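PDB 1Z47: putative ABC-transporter ATP-binding protein from Alicyclobacillus acidocaldarius, which hydrolyses ATP as the ATPase subunit of a putative sulfate ABC transporter. Local coordinates for the interface of chains A and B. Numbering follows the deposited sequence. Chains: chain A/B, putative ABC-transporter ATP-binding protein.

Contact 1: the interface of chains A and B. Residues chain A 49, 244-245; chain B 177, 179.
The carboxamide nitrogen NE2 of B:Gln179 points toward the main-chain carbonyl of A:Ser244, ending 3.3 Å from its O atom, a polar approach that is not a hydrogen bond in this model. The amide oxygen turns instead to A:Phe245. OE1 of B:Gln179 lies in the plane of the phenyl ring, at the CD1–CE1 edge, and is 3.7 Å from CE1 of A:Phe245. The amide stands nearly upright against the ring, their planes 83° apart, and such an edge would offer the oxygen weakly positive C-H groups. B:Gln179 crosses to chain A extended through CG and CD: CG is anti to the backbone N (chi1 179°), and the following torsion continues the line. Nearby, the carboxylate of B:Asp177 approaches the backbone side of A:Pro49, with OD2 of the aspartate 3.4 Å from CA of the proline. The patch illustrates how the two halves of an ABC ATPase dimer are matched. A:Pro49 belongs to the P-loop GPSGSGKT, whereas B:Asp177 is the D-loop aspartate of the opposite subunit. B:Gln179 follows at the start of helix 178-195, and A:Ser244 and A:Phe245 close helix 240-245.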
loop_
_atom_site.group_PDB
_atom_site.type_symbol
_atom_site.label_atom_id
_atom_site.label_comp_id
_atom_site.label_asym_id
_atom_site.label_seq_id
_atom_site.Cartn_x
_atom_site.Cartn_y
_atom_site.Cartn_z
ATOM N N PRO A 49 -9.188 -1.749 11.630
ATOM C CA PRO A 49 -10.120 -1.722 10.486
ATOM C C PRO A 49 -10.936 -0.431 10.543
ATOM O O PRO A 49 -11.007 0.228 11.581
ATOM C CB PRO A 49 -11.031 -2.921 10.743
ATOM C CG PRO A 49 -10.175 -3.860 11.529
ATOM C CD PRO A 49 -9.411 -2.931 12.479
ATOM N N SER A 244 -3.431 -12.141 12.401
ATOM C CA SER A 244 -3.986 -12.081 11.060
ATOM C C SER A 244 -4.027 -10.671 10.479
ATOM O O SER A 244 -4.219 -10.508 9.286
ATOM C CB SER A 244 -5.411 -12.642 11.086
ATOM O OG SER A 244 -5.438 -13.819 11.850
ATOM N N PHE A 245 -3.851 -9.653 11.311
ATOM C CA PHE A 245 -3.918 -8.276 10.817
ATOM C C PHE A 245 -2.542 -7.638 10.574
ATOM O O PHE A 245 -2.437 -6.708 9.780
ATOM C CB PHE A 245 -4.739 -7.413 11.793
ATOM C CG PHE A 245 -5.288 -6.149 11.186
ATOM C CD1 PHE A 245 -6.268 -6.198 10.193
ATOM C CD2 PHE A 245 -4.825 -4.902 11.602
ATOM C CE1 PHE A 245 -6.786 -5.020 9.620
ATOM C CE2 PHE A 245 -5.337 -3.722 11.032
ATOM C CZ PHE A 245 -6.319 -3.788 10.039
ATOM N N ASP B 177 -10.220 -0.614 2.923
ATOM C CA ASP B 177 -9.184 -0.897 3.912
ATOM C C ASP B 177 -8.116 -1.725 3.207
ATOM O O ASP B 177 -8.434 -2.588 2.374
ATOM C CB ASP B 177 -9.745 -1.714 5.094
ATOM C CG ASP B 177 -10.415 -0.840 6.163
ATOM O OD1 ASP B 177 -10.471 0.395 5.982
ATOM O OD2 ASP B 177 -10.885 -1.394 7.186
ATOM N N GLN B 179 -6.298 -4.306 3.994
ATOM C CA GLN B 179 -6.403 -5.759 4.023
ATOM C C GLN B 179 -7.455 -6.312 3.067
ATOM O O GLN B 179 -7.239 -7.333 2.402
ATOM C CB GLN B 179 -6.707 -6.220 5.447
ATOM C CG GLN B 179 -6.852 -7.730 5.592
ATOM C CD GLN B 179 -7.345 -8.120 6.972
ATOM O OE1 GLN B 179 -8.328 -7.569 7.478
ATOM N NE2 GLN B 179 -6.676 -9.079 7.581
#

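Contact 2: the interface of chains A and B. Residues chain A 207, 210-211; chain B 307, 309, 316.
The carboxylate of A:Glu211 meets the indole of B:Trp316 at its rim: OE1 lies in the ring plane at the edge, and the two planes stand 88° apart. The benzo end does the touching, with CH2 of B:Trp316 3.6 Å from the carboxylate carbon CD of A:Glu211 and CZ2 of the tryptophan 3.5 Å from OE2 of the glutamate. B:Ala307, from the same chain as the indole, places its methyl at the edge too. That methyl also packs against the main chain opposite, CB of B:Ala307 being 3.4 Å from O of A:Glu211.

One lysine bridging two acids on a single helix face is the principle at work beside the ring. The ammonium NZ of B:Lys309 donates to OE1 of A:Glu207 and to OE1 of A:Glu211, at 2.8 Å in each case, and both pairs are salt bridges. It comes from above both carboxylates, 77° out of the plane for A:Glu207 but less steeply for A:Glu211. A bend at chi3 (70°) turns the far end of the lysine chain toward the acids, whose mutual repulsion the shared ammonium would be expected to relieve.

The acids and A:Leu210 lie on helix 206-212 of the ATPase region; the partner supplies strand 301-308, the following loop with B:Lys309, and strand 312-319 from its C-terminal part.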
loop_
_atom_site.group_PDB
_atom_site.type_symbol
_atom_site.label_atom_id
_atom_site.label_comp_id
_atom_site.label_asym_id
_atom_site.label_seq_id
_atom_site.Cartn_x
_atom_site.Cartn_y
_atom_site.Cartn_z
ATOM N N GLU A 207 1.549 -2.225 7.160
ATOM C CA GLU A 207 2.923 -1.986 6.721
ATOM C C GLU A 207 3.370 -0.594 7.138
ATOM O O GLU A 207 4.490 -0.412 7.608
ATOM C CB GLU A 207 3.043 -2.123 5.199
ATOM C CG GLU A 207 4.449 -2.465 4.727
ATOM C CD GLU A 207 4.978 -1.470 3.722
ATOM O OE1 GLU A 207 5.418 -0.381 4.144
ATOM O OE2 GLU A 207 4.947 -1.771 2.504
ATOM N N LEU A 210 4.237 -0.581 10.900
ATOM C CA LEU A 210 5.534 -1.184 11.225
ATOM C C LEU A 210 6.683 -0.279 10.812
ATOM O O LEU A 210 7.723 -0.214 11.479
ATOM C CB LEU A 210 5.728 -2.525 10.503
ATOM C CG LEU A 210 4.788 -3.699 10.817
ATOM C CD1 LEU A 210 5.082 -4.837 9.820
ATOM C CD2 LEU A 210 4.966 -4.177 12.257
ATOM N N GLU A 211 6.494 0.405 9.693
ATOM C CA GLU A 211 7.525 1.268 9.159
ATOM C C GLU A 211 7.877 2.511 9.958
ATOM O O GLU A 211 9.061 2.843 10.104
ATOM C CB GLU A 211 7.148 1.712 7.761
ATOM C CG GLU A 211 8.040 2.825 7.268
ATOM C CD GLU A 211 8.899 2.417 6.104
ATOM O OE1 GLU A 211 9.266 1.223 5.994
ATOM O OE2 GLU A 211 9.218 3.311 5.302
ATOM N N ALA B 307 13.714 -0.157 11.410
ATOM C CA ALA B 307 12.308 -0.502 11.615
ATOM C C ALA B 307 12.112 -1.946 11.164
ATOM O O ALA B 307 12.437 -2.312 10.042
ATOM C CB ALA B 307 11.382 0.441 10.812
ATOM N N LYS B 309 10.280 -4.852 9.686
ATOM C CA LYS B 309 9.110 -4.948 8.814
ATOM C C LYS B 309 8.652 -6.374 8.523
ATOM O O LYS B 309 7.895 -6.620 7.589
ATOM C CB LYS B 309 9.373 -4.162 7.523
ATOM C CG LYS B 309 9.638 -2.663 7.812
ATOM C CD LYS B 309 9.557 -1.822 6.568
ATOM C CE LYS B 309 8.130 -1.732 6.062
ATOM N NZ LYS B 309 8.087 -1.023 4.762
ATOM N N TRP B 316 17.824 3.086 7.871
ATOM C CA TRP B 316 18.169 4.357 7.247
ATOM C C TRP B 316 19.516 4.838 7.802
ATOM O O TRP B 316 19.720 4.876 9.020
ATOM C CB TRP B 316 17.085 5.404 7.524
ATOM C CG TRP B 316 15.821 5.141 6.729
ATOM C CD1 TRP B 316 15.546 5.553 5.450
ATOM C CD2 TRP B 316 14.714 4.324 7.133
ATOM N NE1 TRP B 316 14.336 5.037 5.032
ATOM C CE2 TRP B 316 13.806 4.278 6.047
ATOM C CE3 TRP B 316 14.406 3.617 8.305
ATOM C CZ2 TRP B 316 12.604 3.555 6.101
ATOM C CZ3 TRP B 316 13.209 2.894 8.360
ATOM C CH2 TRP B 316 12.326 2.871 7.258
#

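Contact 3: the interface of chains A and B. Residues chain A 308, 310-311, 334; chain B 231, 234-235, 287.
In the deposited dimer this is a contact between two copies of one protein, two-fold related to a twin, in which A:Arg334, A:Phe308 and A:Gly310 clasp a short helix of chain B; it probably ties the C-terminal part of one subunit to the other. The guanidinium of A:Arg334 serves two acids. NH1 donates to OE1 of B:Glu231 at 2.7 Å, nearly straight (166° at the hydrogen) and in the guanidinium plane, although the carboxylate is met from above its own plane. NH2 reaches OE2 of B:Glu235 at 3.0 Å, on the anti side and less straight; both pairs are salt bridges. CE1 of A:Phe308, from the same chain, lies over the rim of one guanidinium face and may limit its tilt. CE2 of A:Phe308 lies 3.5 Å from CD2 of B:Tyr234, edge to face, the ring planes 81° apart. Swung anti to the backbone N (chi1 -174°), the tyrosine ring also receives CA of A:Gly310 over one face. B:Lys287 lies along A:Ser311 while its NZ donates to the phenol OH of B:Tyr234 at 2.8 Å, which would help fix the ring. Chain A contributes strand 301-308, its following turn and the loop with A:Arg334; chain B contributes helix 230-235 and the short helical turn 286-288.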
loop_
_atom_site.group_PDB
_atom_site.type_symbol
_atom_site.label_atom_id
_atom_site.label_comp_id
_atom_site.label_asym_id
_atom_site.label_seq_id
_atom_site.Cartn_x
_atom_site.Cartn_y
_atom_site.Cartn_z
ATOM N N PHE A 308 6.520 -12.258 -9.745
ATOM C CA PHE A 308 7.794 -11.721 -9.312
ATOM C C PHE A 308 7.558 -10.393 -8.603
ATOM O O PHE A 308 7.046 -9.452 -9.207
ATOM C CB PHE A 308 8.701 -11.495 -10.525
ATOM C CG PHE A 308 10.040 -10.938 -10.167
ATOM C CD1 PHE A 308 10.934 -11.684 -9.409
ATOM C CD2 PHE A 308 10.388 -9.637 -10.523
ATOM C CE1 PHE A 308 12.154 -11.146 -9.001
ATOM C CE2 PHE A 308 11.611 -9.090 -10.118
ATOM C CZ PHE A 308 12.492 -9.843 -9.358
ATOM N N GLY A 310 10.106 -8.622 -6.877
ATOM C CA GLY A 310 11.365 -7.950 -6.597
ATOM C C GLY A 310 12.258 -8.670 -5.618
ATOM O O GLY A 310 13.138 -9.428 -6.014
ATOM N N SER A 311 12.035 -8.424 -4.333
ATOM C CA SER A 311 12.810 -9.054 -3.271
ATOM C C SER A 311 12.405 -10.508 -3.066
ATOM O O SER A 311 13.083 -11.248 -2.356
ATOM C CB SER A 311 12.599 -8.306 -1.954
ATOM O OG SER A 311 12.987 -9.116 -0.861
ATOM N N ARG A 334 12.796 -17.255 -8.767
ATOM C CA ARG A 334 11.740 -16.655 -9.570
ATOM C C ARG A 334 11.210 -17.532 -10.688
ATOM O O ARG A 334 10.067 -17.365 -11.099
ATOM C CB ARG A 334 12.213 -15.327 -10.169
ATOM C CG ARG A 334 13.161 -15.479 -11.344
ATOM C CD ARG A 334 13.777 -14.153 -11.723
ATOM N NE ARG A 334 14.451 -13.531 -10.586
ATOM C CZ ARG A 334 15.195 -12.434 -10.661
ATOM N NH1 ARG A 334 15.369 -11.828 -11.827
ATOM N NH2 ARG A 334 15.760 -11.939 -9.566
ATOM N N GLU B 231 9.019 -8.902 -13.992
ATOM C CA GLU B 231 10.446 -9.107 -13.883
ATOM C C GLU B 231 11.165 -8.172 -14.842
ATOM O O GLU B 231 12.165 -7.567 -14.474
ATOM C CB GLU B 231 10.817 -10.559 -14.177
ATOM C CG GLU B 231 12.261 -10.847 -13.812
ATOM C CD GLU B 231 12.671 -12.275 -14.083
ATOM O OE1 GLU B 231 13.885 -12.570 -13.961
ATOM O OE2 GLU B 231 11.784 -13.092 -14.411
ATOM N N TYR B 234 11.207 -4.602 -13.520
ATOM C CA TYR B 234 11.957 -4.511 -12.269
ATOM C C TYR B 234 13.461 -4.738 -12.436
ATOM O O TYR B 234 14.277 -3.999 -11.873
ATOM C CB TYR B 234 11.431 -5.535 -11.247
ATOM C CG TYR B 234 12.049 -5.432 -9.854
ATOM C CD1 TYR B 234 11.418 -4.717 -8.827
ATOM C CD2 TYR B 234 13.246 -6.075 -9.556
ATOM C CE1 TYR B 234 11.976 -4.655 -7.539
ATOM C CE2 TYR B 234 13.801 -6.019 -8.282
ATOM C CZ TYR B 234 13.167 -5.313 -7.278
ATOM O OH TYR B 234 13.723 -5.301 -6.021
ATOM N N GLU B 235 13.824 -5.774 -13.190
ATOM C CA GLU B 235 15.232 -6.096 -13.378
ATOM C C GLU B 235 15.891 -5.415 -14.574
ATOM O O GLU B 235 17.096 -5.174 -14.548
ATOM C CB GLU B 235 15.404 -7.617 -13.468
ATOM C CG GLU B 235 14.948 -8.354 -12.202
ATOM C CD GLU B 235 15.859 -8.139 -10.998
ATOM O OE1 GLU B 235 16.502 -7.067 -10.891
ATOM O OE2 GLU B 235 15.925 -9.042 -10.134
ATOM N N LYS B 287 17.675 -3.433 -0.771
ATOM C CA LYS B 287 18.096 -4.792 -0.481
ATOM C C LYS B 287 19.502 -5.080 -1.031
ATOM O O LYS B 287 20.169 -6.004 -0.569
ATOM C CB LYS B 287 17.098 -5.795 -1.086
ATOM C CG LYS B 287 17.146 -5.923 -2.612
ATOM C CD LYS B 287 16.105 -6.935 -3.095
ATOM C CE LYS B 287 16.338 -7.407 -4.532
ATOM N NZ LYS B 287 16.289 -6.298 -5.528
#

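By C-alpha centres, contact 1 lies about 17 Å from contact 2 and 26 Å from contact 3, while contacts 2 and 3 are about 20 Å apart. Two-fold symmetry links the latter pair: the end of strand 301-308 and its following turn serve both, residues 307 and 309 facing helix 206-212 in contact 2, residues 308 and 310 facing helix 230-235 in contact 3. One short segment thus grips two helices of the partner. Contact 1 instead sets the P-loop and helix 240-245 against the partner's D-loop and the start of helix 178-195, so the dimer appears to combine pairing of the ATPase regions with C-terminal bracing.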